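Local coordinates for protein light Chain (Clostridium botulinum, PDB 6BVD) that probably cleaves a neuronal SNARE protein as the zinc-dependent protease domain of a mosaic botulinum neurotoxin, at residues A[60-65]-A[75-80]; A[69-74]-A[161-166]; A[170-175]-A[190-195]; A[184-189]-A[239-244]. All coordinates share one frame; numbering follows the deposited sequence.

Contact 1 of 4, residues A[60-65]-A[75-80]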
loop_
_atom_site.group_PDB
_atom_site.type_symbol
_atom_site.label_atom_id
_atom_site.label_comp_id
_atom_site.label_asym_id
_atom_site.label_seq_id
_atom_site.Cartn_x
_atom_site.Cartn_y
_atom_site.Cartn_z
ATOM N N LEU A 60 29.997 -12.390 20.790
ATOM C CA LEU A 60 29.742 -12.791 19.411
ATOM C C LEU A 60 29.131 -11.677 18.561
ATOM O O LEU A 60 29.186 -11.748 17.330
ATOM C CB LEU A 60 28.837 -14.023 19.372
ATOM C CG LEU A 60 29.439 -15.285 20.008
ATOM C CD1 LEU A 60 28.409 -16.422 20.092
ATOM C CD2 LEU A 60 30.696 -15.724 19.266
ATOM N N PHE A 61 28.589 -10.639 19.197
ATOM C CA PHE A 61 27.969 -9.535 18.454
ATOM C C PHE A 61 29.022 -8.666 17.786
ATOM O O PHE A 61 28.709 -7.903 16.875
ATOM C CB PHE A 61 27.088 -8.676 19.355
ATOM C CG PHE A 61 25.768 -9.316 19.679
ATOM C CD1 PHE A 61 25.666 -10.240 20.719
ATOM C CD2 PHE A 61 24.644 -9.018 18.936
ATOM C CE1 PHE A 61 24.466 -10.848 21.006
ATOM C CE2 PHE A 61 23.447 -9.612 19.222
ATOM C CZ PHE A 61 23.349 -10.530 20.253
ATOM N N ASN A 62 30.262 -8.780 18.258
ATOM C CA ASN A 62 31.347 -7.985 17.726
ATOM C C ASN A 62 32.605 -8.816 17.434
ATOM O O ASN A 62 33.652 -8.586 18.045
ATOM C CB ASN A 62 31.687 -6.870 18.705
ATOM C CG ASN A 62 32.513 -5.791 18.076
ATOM O OD1 ASN A 62 32.461 -5.579 16.859
ATOM N ND2 ASN A 62 33.325 -5.125 18.886
ATOM N N PRO A 63 32.522 -9.748 16.467
ATOM C CA PRO A 63 33.655 -10.659 16.215
ATOM C C PRO A 63 34.912 -9.953 15.710
ATOM O O PRO A 63 34.805 -8.970 14.975
ATOM C CB PRO A 63 33.126 -11.608 15.131
ATOM C CG PRO A 63 31.976 -10.905 14.499
ATOM C CD PRO A 63 31.484 -9.825 15.425
ATOM N N PRO A 64 36.095 -10.478 16.077
ATOM C CA PRO A 64 37.405 -9.938 15.687
ATOM C C PRO A 64 37.666 -10.098 14.193
ATOM O O PRO A 64 36.930 -10.826 13.525
ATOM C CB PRO A 64 38.390 -10.778 16.506
ATOM C CG PRO A 64 37.669 -12.054 16.758
ATOM C CD PRO A 64 36.234 -11.656 16.950
ATOM N N VAL A 65 38.685 -9.405 13.684
ATOM C CA VAL A 65 39.010 -9.403 12.253
ATOM C C VAL A 65 39.226 -10.830 11.746
ATOM O O VAL A 65 38.845 -11.174 10.621
ATOM C CB VAL A 65 40.292 -8.593 11.938
ATOM C CG1 VAL A 65 40.527 -8.558 10.437
ATOM C CG2 VAL A 65 40.191 -7.188 12.451
ATOM N N PHE A 75 28.408 -8.184 10.460
ATOM C CA PHE A 75 28.292 -7.938 11.886
ATOM C C PHE A 75 28.337 -6.458 12.193
ATOM O O PHE A 75 29.128 -5.735 11.615
ATOM C CB PHE A 75 29.415 -8.665 12.636
ATOM C CG PHE A 75 29.351 -10.151 12.495
ATOM C CD1 PHE A 75 28.699 -10.920 13.457
ATOM C CD2 PHE A 75 29.893 -10.783 11.382
ATOM C CE1 PHE A 75 28.609 -12.283 13.326
ATOM C CE2 PHE A 75 29.802 -12.160 11.237
ATOM C CZ PHE A 75 29.151 -12.911 12.212
ATOM N N ASP A 76 27.471 -6.022 13.099
ATOM C CA ASP A 76 27.462 -4.644 13.595
ATOM C C ASP A 76 26.692 -4.587 14.921
ATOM O O ASP A 76 25.463 -4.705 14.946
ATOM C CB ASP A 76 26.844 -3.702 12.563
ATOM C CG ASP A 76 26.927 -2.245 12.973
ATOM O OD1 ASP A 76 27.169 -1.951 14.175
ATOM O OD2 ASP A 76 26.741 -1.384 12.079
ATOM N N PRO A 77 27.417 -4.399 16.031
ATOM C CA PRO A 77 26.817 -4.453 17.365
ATOM C C PRO A 77 25.842 -3.314 17.586
ATOM O O PRO A 77 25.069 -3.381 18.520
ATOM C CB PRO A 77 28.019 -4.325 18.314
ATOM C CG PRO A 77 29.220 -4.514 17.456
ATOM C CD PRO A 77 28.852 -4.085 16.091
ATOM N N ASN A 78 25.906 -2.274 16.758
ATOM C CA ASN A 78 25.091 -1.085 16.977
ATOM C C ASN A 78 23.753 -1.087 16.238
ATOM O O ASN A 78 22.919 -0.220 16.478
ATOM C CB ASN A 78 25.878 0.167 16.590
ATOM C CG ASN A 78 26.995 0.463 17.554
ATOM O OD1 ASN A 78 26.826 0.358 18.767
ATOM N ND2 ASN A 78 28.139 0.854 17.026
ATOM N N TYR A 79 23.526 -2.064 15.364
ATOM C CA TYR A 79 22.233 -2.160 14.685
ATOM C C TYR A 79 21.119 -2.334 15.726
ATOM O O TYR A 79 21.248 -3.157 16.634
ATOM C CB TYR A 79 22.211 -3.329 13.693
ATOM C CG TYR A 79 20.949 -3.392 12.864
ATOM C CD1 TYR A 79 20.618 -2.348 12.025
ATOM C CD2 TYR A 79 20.089 -4.498 12.914
ATOM C CE1 TYR A 79 19.473 -2.384 11.256
ATOM C CE2 TYR A 79 18.930 -4.544 12.137
ATOM C CZ TYR A 79 18.630 -3.477 11.322
ATOM O OH TYR A 79 17.513 -3.462 10.531
ATOM N N LEU A 80 20.062 -1.527 15.592
ATOM C CA LEU A 80 18.898 -1.476 16.491
ATOM C C LEU A 80 19.219 -1.030 17.924
ATOM O O LEU A 80 18.495 -1.377 18.839
ATOM C CB LEU A 80 18.162 -2.822 16.547
ATOM C CG LEU A 80 17.476 -3.333 15.274
ATOM C CD1 LEU A 80 16.847 -4.660 15.526
ATOM C CD2 LEU A 80 16.416 -2.357 14.796
HETATM O O HOH W 1 26.518 -7.797 15.121
#
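P63 on F75 is a proline-aromatic CH-pi contact, partly buried, between the two loops that flank the short helix 65-70 and bring the chain back on itself. CG of P63 lies over one face of the F75 ring, 3.5 Å from its centroid and 19° off the ring normal. It is displaced toward the rim, nearest CG and CD1 of F75, while P63 CD reaches F75 CD1 at 3.6 Å. F75 CB points toward 60-65, and chi1 of -63°, with CG anti to the carbonyl carbon, puts F75 CG 3.4 Å from P63 CG. K68 of the helix touches both P63 and F75. A second proline, P77, extends the contact: its CG lies 3.5 Å from F61 O and equally far from N62 OD1. No direct hydrogen bond joins the segments. Water 1 does so instead, donating to F61 O at 2.8 Å and accepting from D76 N at 2.9 Å. D76 turns its carboxylate to its own loop, where OD1 takes N78 N at 2.9 Å in an Asx turn, and R51 holds D76 O. The two loops are thus held by van der Waals and CH-pi contacts of two prolines, with one water bridging a carbonyl and an amide.

Contact 2 of 4, residues A[69-74]-A[161-166]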
loop_
_atom_site.group_PDB
_atom_site.type_symbol
_atom_site.label_atom_id
_atom_site.label_comp_id
_atom_site.label_asym_id
_atom_site.label_seq_id
_atom_site.Cartn_x
_atom_site.Cartn_y
_atom_site.Cartn_z
ATOM N N ALA A 69 36.535 -12.152 8.828
ATOM C CA ALA A 69 36.925 -12.111 7.422
ATOM C C ALA A 69 36.478 -13.350 6.648
ATOM O O ALA A 69 36.011 -13.246 5.514
ATOM C CB ALA A 69 38.430 -11.922 7.296
ATOM N N GLY A 70 36.623 -14.516 7.266
ATOM C CA GLY A 70 36.230 -15.764 6.640
ATOM C C GLY A 70 34.741 -15.872 6.363
ATOM O O GLY A 70 34.326 -16.384 5.324
ATOM N N SER A 71 33.939 -15.395 7.308
ATOM C CA SER A 71 32.490 -15.567 7.263
ATOM C C SER A 71 31.777 -14.864 6.106
ATOM O O SER A 71 32.117 -13.744 5.728
ATOM C CB SER A 71 31.866 -15.130 8.593
ATOM O OG SER A 71 30.462 -15.316 8.584
ATOM N N ASP A 72 30.776 -15.551 5.564
ATOM C CA ASP A 72 29.849 -15.001 4.576
ATOM C C ASP A 72 28.864 -13.975 5.153
ATOM O O ASP A 72 28.109 -13.359 4.397
ATOM C CB ASP A 72 29.084 -16.124 3.884
ATOM C CG ASP A 72 29.899 -16.773 2.771
ATOM O OD1 ASP A 72 30.802 -16.099 2.216
ATOM O OD2 ASP A 72 29.645 -17.958 2.460
ATOM N N GLY A 73 28.881 -13.774 6.472
ATOM C CA GLY A 73 27.919 -12.873 7.106
ATOM C C GLY A 73 28.342 -11.418 7.282
ATOM O O GLY A 73 29.331 -10.968 6.716
ATOM N N TYR A 74 27.576 -10.671 8.072
ATOM C CA TYR A 74 27.897 -9.279 8.347
ATOM C C TYR A 74 27.542 -8.945 9.803
ATOM O O TYR A 74 26.486 -9.335 10.299
ATOM C CB TYR A 74 27.152 -8.346 7.372
ATOM C CG TYR A 74 27.497 -6.898 7.581
ATOM C CD1 TYR A 74 28.735 -6.404 7.199
ATOM C CD2 TYR A 74 26.610 -6.034 8.211
ATOM C CE1 TYR A 74 29.074 -5.080 7.409
ATOM C CE2 TYR A 74 26.940 -4.701 8.432
ATOM C CZ TYR A 74 28.184 -4.235 8.023
ATOM O OH TYR A 74 28.546 -2.923 8.239
ATOM N N GLY A 161 20.137 -11.661 15.665
ATOM C CA GLY A 161 21.243 -11.910 16.587
ATOM C C GLY A 161 22.542 -11.281 16.078
ATOM O O GLY A 161 22.506 -10.246 15.394
ATOM N N PRO A 162 23.698 -11.897 16.397
ATOM C CA PRO A 162 25.006 -11.351 16.000
ATOM C C PRO A 162 25.174 -11.127 14.506
ATOM O O PRO A 162 25.644 -10.057 14.129
ATOM C CB PRO A 162 25.995 -12.409 16.516
ATOM C CG PRO A 162 25.335 -12.895 17.780
ATOM C CD PRO A 162 23.846 -12.960 17.421
ATOM N N ASP A 163 24.835 -12.122 13.695
ATOM C CA ASP A 163 24.966 -12.019 12.234
ATOM C C ASP A 163 23.715 -11.363 11.641
ATOM O O ASP A 163 22.642 -11.970 11.630
ATOM C CB ASP A 163 25.211 -13.410 11.628
ATOM C CG ASP A 163 25.621 -13.357 10.143
ATOM O OD1 ASP A 163 25.278 -12.377 9.425
ATOM O OD2 ASP A 163 26.313 -14.306 9.703
ATOM N N LEU A 164 23.860 -10.130 11.161
ATOM C CA LEU A 164 22.732 -9.379 10.608
ATOM C C LEU A 164 22.135 -9.995 9.351
ATOM O O LEU A 164 21.058 -9.573 8.947
ATOM C CB LEU A 164 23.124 -7.944 10.294
ATOM C CG LEU A 164 23.677 -7.129 11.444
ATOM C CD1 LEU A 164 23.987 -5.749 10.965
ATOM C CD2 LEU A 164 22.683 -7.090 12.596
ATOM N N THR A 165 22.808 -10.983 8.743
ATOM C CA THR A 165 22.282 -11.616 7.527
ATOM C C THR A 165 21.547 -12.940 7.818
ATOM O O THR A 165 20.914 -13.515 6.931
ATOM C CB THR A 165 23.423 -11.898 6.508
ATOM O OG1 THR A 165 24.281 -12.912 7.032
ATOM C CG2 THR A 165 24.270 -10.658 6.278
ATOM N N THR A 166 21.583 -13.405 9.064
ATOM C CA THR A 166 20.977 -14.690 9.404
ATOM C C THR A 166 19.543 -14.540 9.932
ATOM O O THR A 166 19.328 -13.906 10.956
ATOM C CB THR A 166 21.814 -15.431 10.483
ATOM O OG1 THR A 166 23.153 -15.560 10.037
ATOM C CG2 THR A 166 21.248 -16.814 10.785
#
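The carboxylate of D163 reaches across to the backbone of G73 and Y74, its CG anti to the backbone N (chi1 -169°). OD1 accepts Y74 N at 3.2 Å in a nearly straight bond (166° at the hydrogen), the donor standing well above the carboxylate plane. The same oxygen takes T165 N at 2.9 Å, from the anti side, and T165 OG1 at 2.6 Å, so three donors grip it and fix the rotation of the group. OD2 lies 3.4 Å from G73 CA, where a glycine lets the carboxylate come close. T165 sets its OG1 between its backbone N and carbonyl carbon (chi1 68°), within reach of D163, and its CG2 packs 3.9 Å from Y74 CB. The Y74 and L164 side chains run obliquely past each other: CD1 of L164 meets the edge of the tyrosine ring, near its plane, 3.8 Å from CD2. One backbone bond also crosses the contact, L164 N to Y74 O at 2.9 Å. P375 of strand 373-377 touches both Y74 and T165. D163 thus forms an Asx turn at the start of a type I beta turn, 163-166, whose leading side chain also ties down the loop after helix 65-70.

Contact 3 of 4, residues A[170-175]-A[190-195]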
loop_
_atom_site.group_PDB
_atom_site.type_symbol
_atom_site.label_atom_id
_atom_site.label_comp_id
_atom_site.label_asym_id
_atom_site.label_seq_id
_atom_site.Cartn_x
_atom_site.Cartn_y
_atom_site.Cartn_z
ATOM N N GLY A 170 12.536 -20.948 15.425
ATOM C CA GLY A 170 12.684 -21.932 16.483
ATOM C C GLY A 170 11.419 -22.127 17.295
ATOM O O GLY A 170 10.536 -21.297 17.220
ATOM N N GLY A 171 11.309 -23.232 18.053
ATOM C CA GLY A 171 10.119 -23.459 18.873
ATOM C C GLY A 171 10.457 -23.240 20.351
ATOM O O GLY A 171 11.595 -22.869 20.673
ATOM N N ILE A 172 9.501 -23.502 21.245
ATOM C CA ILE A 172 9.741 -23.341 22.683
ATOM C C ILE A 172 9.720 -24.675 23.422
ATOM O O ILE A 172 8.933 -25.573 23.091
ATOM C CB ILE A 172 8.705 -22.374 23.305
ATOM C CG1 ILE A 172 8.719 -21.011 22.572
ATOM C CG2 ILE A 172 8.972 -22.221 24.830
ATOM C CD1 ILE A 172 10.065 -20.262 22.640
ATOM N N ILE A 173 10.610 -24.812 24.414
ATOM C CA ILE A 173 10.765 -26.009 25.211
ATOM C C ILE A 173 10.073 -25.921 26.587
ATOM O O ILE A 173 10.176 -24.906 27.258
ATOM C CB ILE A 173 12.269 -26.297 25.406
ATOM C CG1 ILE A 173 12.901 -26.656 24.066
ATOM C CG2 ILE A 173 12.494 -27.384 26.471
ATOM C CD1 ILE A 173 14.407 -26.478 24.048
ATOM N N TYR A 174 9.375 -26.989 26.980
ATOM C CA TYR A 174 8.766 -27.108 28.314
ATOM C C TYR A 174 9.639 -27.995 29.202
ATOM O O TYR A 174 10.085 -29.061 28.774
ATOM C CB TYR A 174 7.333 -27.678 28.208
ATOM C CG TYR A 174 6.616 -27.959 29.511
ATOM C CD1 TYR A 174 6.434 -26.956 30.463
ATOM C CD2 TYR A 174 6.073 -29.216 29.775
ATOM C CE1 TYR A 174 5.768 -27.210 31.659
ATOM C CE2 TYR A 174 5.386 -29.476 30.969
ATOM C CZ TYR A 174 5.244 -28.469 31.910
ATOM O OH TYR A 174 4.581 -28.704 33.107
ATOM N N SER A 175 9.910 -27.540 30.421
ATOM C CA SER A 175 10.617 -28.360 31.371
ATOM C C SER A 175 9.905 -28.368 32.711
ATOM O O SER A 175 10.175 -27.511 33.543
ATOM C CB SER A 175 12.048 -27.900 31.564
ATOM O OG SER A 175 12.675 -28.810 32.474
ATOM N N GLY A 190 2.417 -28.434 18.708
ATOM C CA GLY A 190 2.796 -27.095 18.318
ATOM C C GLY A 190 3.223 -26.308 19.543
ATOM O O GLY A 190 3.064 -26.764 20.680
ATOM N N SER A 191 3.792 -25.133 19.339
ATOM C CA SER A 191 4.125 -24.265 20.486
ATOM C C SER A 191 4.225 -22.870 19.965
ATOM O O SER A 191 4.212 -22.673 18.729
ATOM C CB SER A 191 5.452 -24.679 21.159
ATOM O OG SER A 191 6.566 -24.308 20.364
ATOM N N ILE A 192 4.323 -21.897 20.873
ATOM C CA ILE A 192 4.724 -20.563 20.497
ATOM C C ILE A 192 5.995 -20.658 19.664
ATOM O O ILE A 192 6.909 -21.408 20.019
ATOM C CB ILE A 192 4.975 -19.685 21.726
ATOM C CG1 ILE A 192 3.649 -19.362 22.436
ATOM C CG2 ILE A 192 5.511 -18.353 21.307
ATOM C CD1 ILE A 192 3.894 -18.796 23.889
ATOM N N MET A 193 6.064 -19.901 18.559
ATOM C CA MET A 193 7.254 -19.934 17.712
ATOM C C MET A 193 8.006 -18.636 17.864
ATOM O O MET A 193 7.460 -17.655 18.340
ATOM C CB MET A 193 6.879 -20.233 16.234
ATOM C CG MET A 193 6.190 -21.616 16.082
ATOM S SD MET A 193 7.240 -23.061 16.585
ATOM C CE MET A 193 8.529 -23.055 15.300
ATOM N N THR A 194 9.300 -18.683 17.565
ATOM C CA THR A 194 10.201 -17.543 17.585
ATOM C C THR A 194 10.812 -17.368 16.191
ATOM O O THR A 194 11.291 -18.370 15.607
ATOM C CB THR A 194 11.377 -17.741 18.581
ATOM O OG1 THR A 194 10.887 -18.226 19.835
ATOM C CG2 THR A 194 12.156 -16.456 18.798
ATOM N N VAL A 195 10.859 -16.128 15.694
ATOM C CA VAL A 195 11.680 -15.806 14.503
ATOM C C VAL A 195 12.689 -14.680 14.775
ATOM O O VAL A 195 12.365 -13.700 15.400
ATOM C CB VAL A 195 10.806 -15.397 13.296
ATOM C CG1 VAL A 195 11.680 -14.841 12.154
ATOM C CG2 VAL A 195 9.996 -16.592 12.819
HETATM O O HOH W 2 12.919 -20.012 20.394
#
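I172 packs on the loop residues S191 and I192. From CB outward, CB stands 3.9 Å from I192 O. CG1, anti to the carbonyl carbon (chi1 -56°), comes to 3.2 Å from that same oxygen and also touches I192 CB. CD1 then ends 3.6 Å from T194 OG1, the two side chains crossing at about a right angle. I172 N donates to S191 OG in an almost linear bond of 3.2 Å (174° at the hydrogen), and that hydroxyl donates in turn to I192 O, from above the carbonyl plane. Next to these contacts runs an antiparallel pairing in which strand 168-171 forms the edge of the mixed sheet and 193-196 is its neighbour. G170 and T194 are a hydrogen-bonded pair, N to O in both directions, each bond 2.9 Å. The other neighbour of 193-196 is strand 155-158, bonded through M193 and I156. The M193 chain, bent at chi2 and chi3, packs on the G170-G171 backbone: SD lies 3.7 Å from G171 CA, and CE reaches 3.3 Å from G170 O. V233 and L237 of helix 222-237 also touch M193. Water 2 donates to G171 O and hydrogen-bonds T194 OG1.

Contact 4 of 4, residues A[184-189]-A[239-244]. With ACT (acetate ion), chain F.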
loop_
_atom_site.group_PDB
_atom_site.type_symbol
_atom_site.label_atom_id
_atom_site.label_comp_id
_atom_site.label_asym_id
_atom_site.label_seq_id
_atom_site.Cartn_x
_atom_site.Cartn_y
_atom_site.Cartn_z
ATOM N N PRO A 184 7.004 -29.619 22.135
ATOM C CA PRO A 184 5.705 -29.912 21.537
ATOM C C PRO A 184 5.576 -29.477 20.079
ATOM O O PRO A 184 4.737 -30.052 19.414
ATOM C CB PRO A 184 4.695 -29.131 22.419
ATOM C CG PRO A 184 5.572 -28.246 23.331
ATOM C CD PRO A 184 6.902 -28.912 23.425
ATOM N N TYR A 185 6.373 -28.512 19.619
ATOM C CA TYR A 185 6.342 -28.094 18.236
ATOM C C TYR A 185 6.889 -29.151 17.238
ATOM O O TYR A 185 6.800 -28.921 15.998
ATOM C CB TYR A 185 7.114 -26.776 18.076
ATOM C CG TYR A 185 8.549 -26.886 18.510
ATOM C CD1 TYR A 185 9.555 -27.157 17.575
ATOM C CD2 TYR A 185 8.915 -26.747 19.855
ATOM C CE1 TYR A 185 10.862 -27.249 17.942
ATOM C CE2 TYR A 185 10.216 -26.833 20.217
ATOM C CZ TYR A 185 11.193 -27.088 19.276
ATOM O OH TYR A 185 12.506 -27.206 19.657
ATOM N N LYS A 186 7.459 -30.241 17.762
ATOM C CA LYS A 186 7.959 -31.391 16.957
ATOM C C LYS A 186 7.073 -32.618 17.121
ATOM O O LYS A 186 7.229 -33.621 16.405
ATOM C CB LYS A 186 9.389 -31.764 17.351
ATOM C CG LYS A 186 10.387 -30.628 17.208
ATOM C CD LYS A 186 11.802 -30.993 17.708
ATOM C CE LYS A 186 12.609 -31.764 16.680
ATOM N NZ LYS A 186 14.013 -31.960 17.160
ATOM N N ASP A 187 6.095 -32.527 18.023
ATOM C CA ASP A 187 5.307 -33.695 18.383
ATOM C C ASP A 187 3.796 -33.582 18.074
ATOM O O ASP A 187 3.014 -34.249 18.734
ATOM C CB ASP A 187 5.454 -33.982 19.897
ATOM C CG ASP A 187 6.871 -34.340 20.302
ATOM O OD1 ASP A 187 7.655 -34.872 19.474
ATOM O OD2 ASP A 187 7.204 -34.079 21.479
ATOM N N GLY A 188 3.394 -32.766 17.086
ATOM C CA GLY A 188 1.990 -32.605 16.732
ATOM C C GLY A 188 1.207 -31.521 17.493
ATOM O O GLY A 188 0.227 -31.025 16.989
ATOM N N PHE A 189 1.613 -31.201 18.724
ATOM C CA PHE A 189 0.955 -30.170 19.543
ATOM C C PHE A 189 1.175 -28.735 19.075
ATOM O O PHE A 189 0.240 -27.904 19.037
ATOM C CB PHE A 189 1.431 -30.301 21.017
ATOM C CG PHE A 189 1.234 -31.668 21.587
ATOM C CD1 PHE A 189 -0.022 -32.075 22.006
ATOM C CD2 PHE A 189 2.316 -32.569 21.719
ATOM C CE1 PHE A 189 -0.205 -33.323 22.562
ATOM C CE2 PHE A 189 2.132 -33.817 22.270
ATOM C CZ PHE A 189 0.881 -34.200 22.688
ATOM N N GLY A 239 3.048 -28.664 14.716
ATOM C CA GLY A 239 3.794 -29.700 15.421
ATOM C C GLY A 239 4.508 -30.687 14.466
ATOM O O GLY A 239 4.781 -31.834 14.855
ATOM N N THR A 240 4.783 -30.249 13.228
ATOM C CA THR A 240 5.483 -31.095 12.225
ATOM C C THR A 240 6.930 -30.658 12.036
ATOM O O THR A 240 7.630 -31.150 11.136
ATOM C CB THR A 240 4.812 -31.007 10.810
ATOM O OG1 THR A 240 5.074 -29.726 10.266
ATOM C CG2 THR A 240 3.276 -31.205 10.891
ATOM N N TYR A 241 7.396 -29.750 12.889
ATOM C CA TYR A 241 8.732 -29.173 12.770
ATOM C C TYR A 241 9.835 -30.220 12.944
ATOM O O TYR A 241 9.793 -31.041 13.863
ATOM C CB TYR A 241 8.880 -28.044 13.788
ATOM C CG TYR A 241 10.090 -27.135 13.718
ATOM C CD1 TYR A 241 9.996 -25.882 13.128
ATOM C CD2 TYR A 241 11.309 -27.502 14.300
ATOM C CE1 TYR A 241 11.076 -25.023 13.089
ATOM C CE2 TYR A 241 12.393 -26.650 14.270
ATOM C CZ TYR A 241 12.269 -25.419 13.665
ATOM O OH TYR A 241 13.344 -24.560 13.612
ATOM N N ILE A 242 10.818 -30.214 12.036
ATOM C CA ILE A 242 11.967 -31.123 12.220
ATOM C C ILE A 242 13.332 -30.432 12.154
ATOM O O ILE A 242 13.496 -29.389 11.520
ATOM C CB ILE A 242 11.954 -32.305 11.195
ATOM C CG1 ILE A 242 11.878 -31.810 9.734
ATOM C CG2 ILE A 242 10.769 -33.192 11.449
ATOM C CD1 ILE A 242 12.090 -32.968 8.684
ATOM N N THR A 243 14.314 -31.031 12.847
ATOM C CA THR A 243 15.698 -30.622 12.767
ATOM C C THR A 243 16.614 -31.728 12.167
ATOM O O THR A 243 17.722 -31.423 11.738
ATOM C CB THR A 243 16.247 -30.277 14.167
ATOM O OG1 THR A 243 16.106 -31.435 14.990
ATOM C CG2 THR A 243 15.482 -29.083 14.796
ATOM N N GLU A 244 16.181 -32.993 12.177
ATOM C CA GLU A 244 17.069 -34.083 11.727
ATOM C C GLU A 244 16.664 -34.529 10.328
ATOM O O GLU A 244 16.289 -33.684 9.531
ATOM C CB GLU A 244 17.048 -35.234 12.716
ATOM C CG GLU A 244 17.308 -34.758 14.159
ATOM C CD GLU A 244 18.602 -33.937 14.266
ATOM O OE1 GLU A 244 19.631 -34.404 13.754
ATOM O OE2 GLU A 244 18.595 -32.829 14.859
HETATM C C ACT F . 10.733 -27.157 9.600
HETATM O O ACT F . 10.200 -28.242 9.924
HETATM O OXT ACT F . 10.145 -26.382 8.814
HETATM C CH3 ACT F . 12.082 -26.784 10.157
HETATM O O HOH W 3 8.743 -33.656 14.166
#
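Y185 and Y241 meet in an offset edge-to-face pair, the edge of Y185 turned toward the face of Y241 with the planes at 77° and the centroids 5.4 Å apart. CE1 and CD1 of Y185 do the touching, against CD2 of Y241. Their first torsions differ: Y185 CG sits between its backbone N and carbonyl carbon (chi1 59°), whereas Y241 CG is anti to its backbone N (chi1 -170°). Acetate, probably from the crystallisation liquor, sets its CH3 over one face of Y241, and its O accepts a hydrogen bond from I242 N at 3.0 Å; the ND1 atoms of H232 and H235 also hydrogen-bond to it. K186 runs past the Y241 backbone, CG 3.4 Å from Y241 O. Its chain bends at chi3, and NZ donates to T243 OG1 at 3.1 Å, the side chains crossing at about a right angle. T243 OG1 in turn donates to E244 OE2. Y241 N donates to Y185 O, and G188 N to G239 O at 2.8 Å, while water 3 bridges K186 O and Y241 O. G239 closes helix 222-237, which carries H228 and H232 of the zinc site, in a Schellman motif. The loop before strand 193-196 thus packs on that helix end, with M193 touching both tyrosines, T169 O of strand 168-171 holding Y241 OH, and helix 280-301 meeting F189, T240 and I242.

Overall arrangement
The four contacts form two touching pairs. Contacts 1 and 2, with centres 9 Å apart, meet at P162 of contact 2: its O lies 3.2 Å from F75 CD1, and the F61 ring packs on its backbone N. Contacts 3 and 4, with centres 10 Å apart, meet where G190 N approaches P184 O at 2.9 Å, a probable hydrogen bond, and where Y185 packs against S191 and the 171-172 backbone. In both pairs the segments alternate along the chain. Between the pairs, contacts 2 and 3 adjoin in sequence, their centres about 24 Å apart. Zinc, bound by H228, H232 and E266, is about 8 Å from the Y241 side chain, 11 Å from G170 and 14 Å from the T165 side chain.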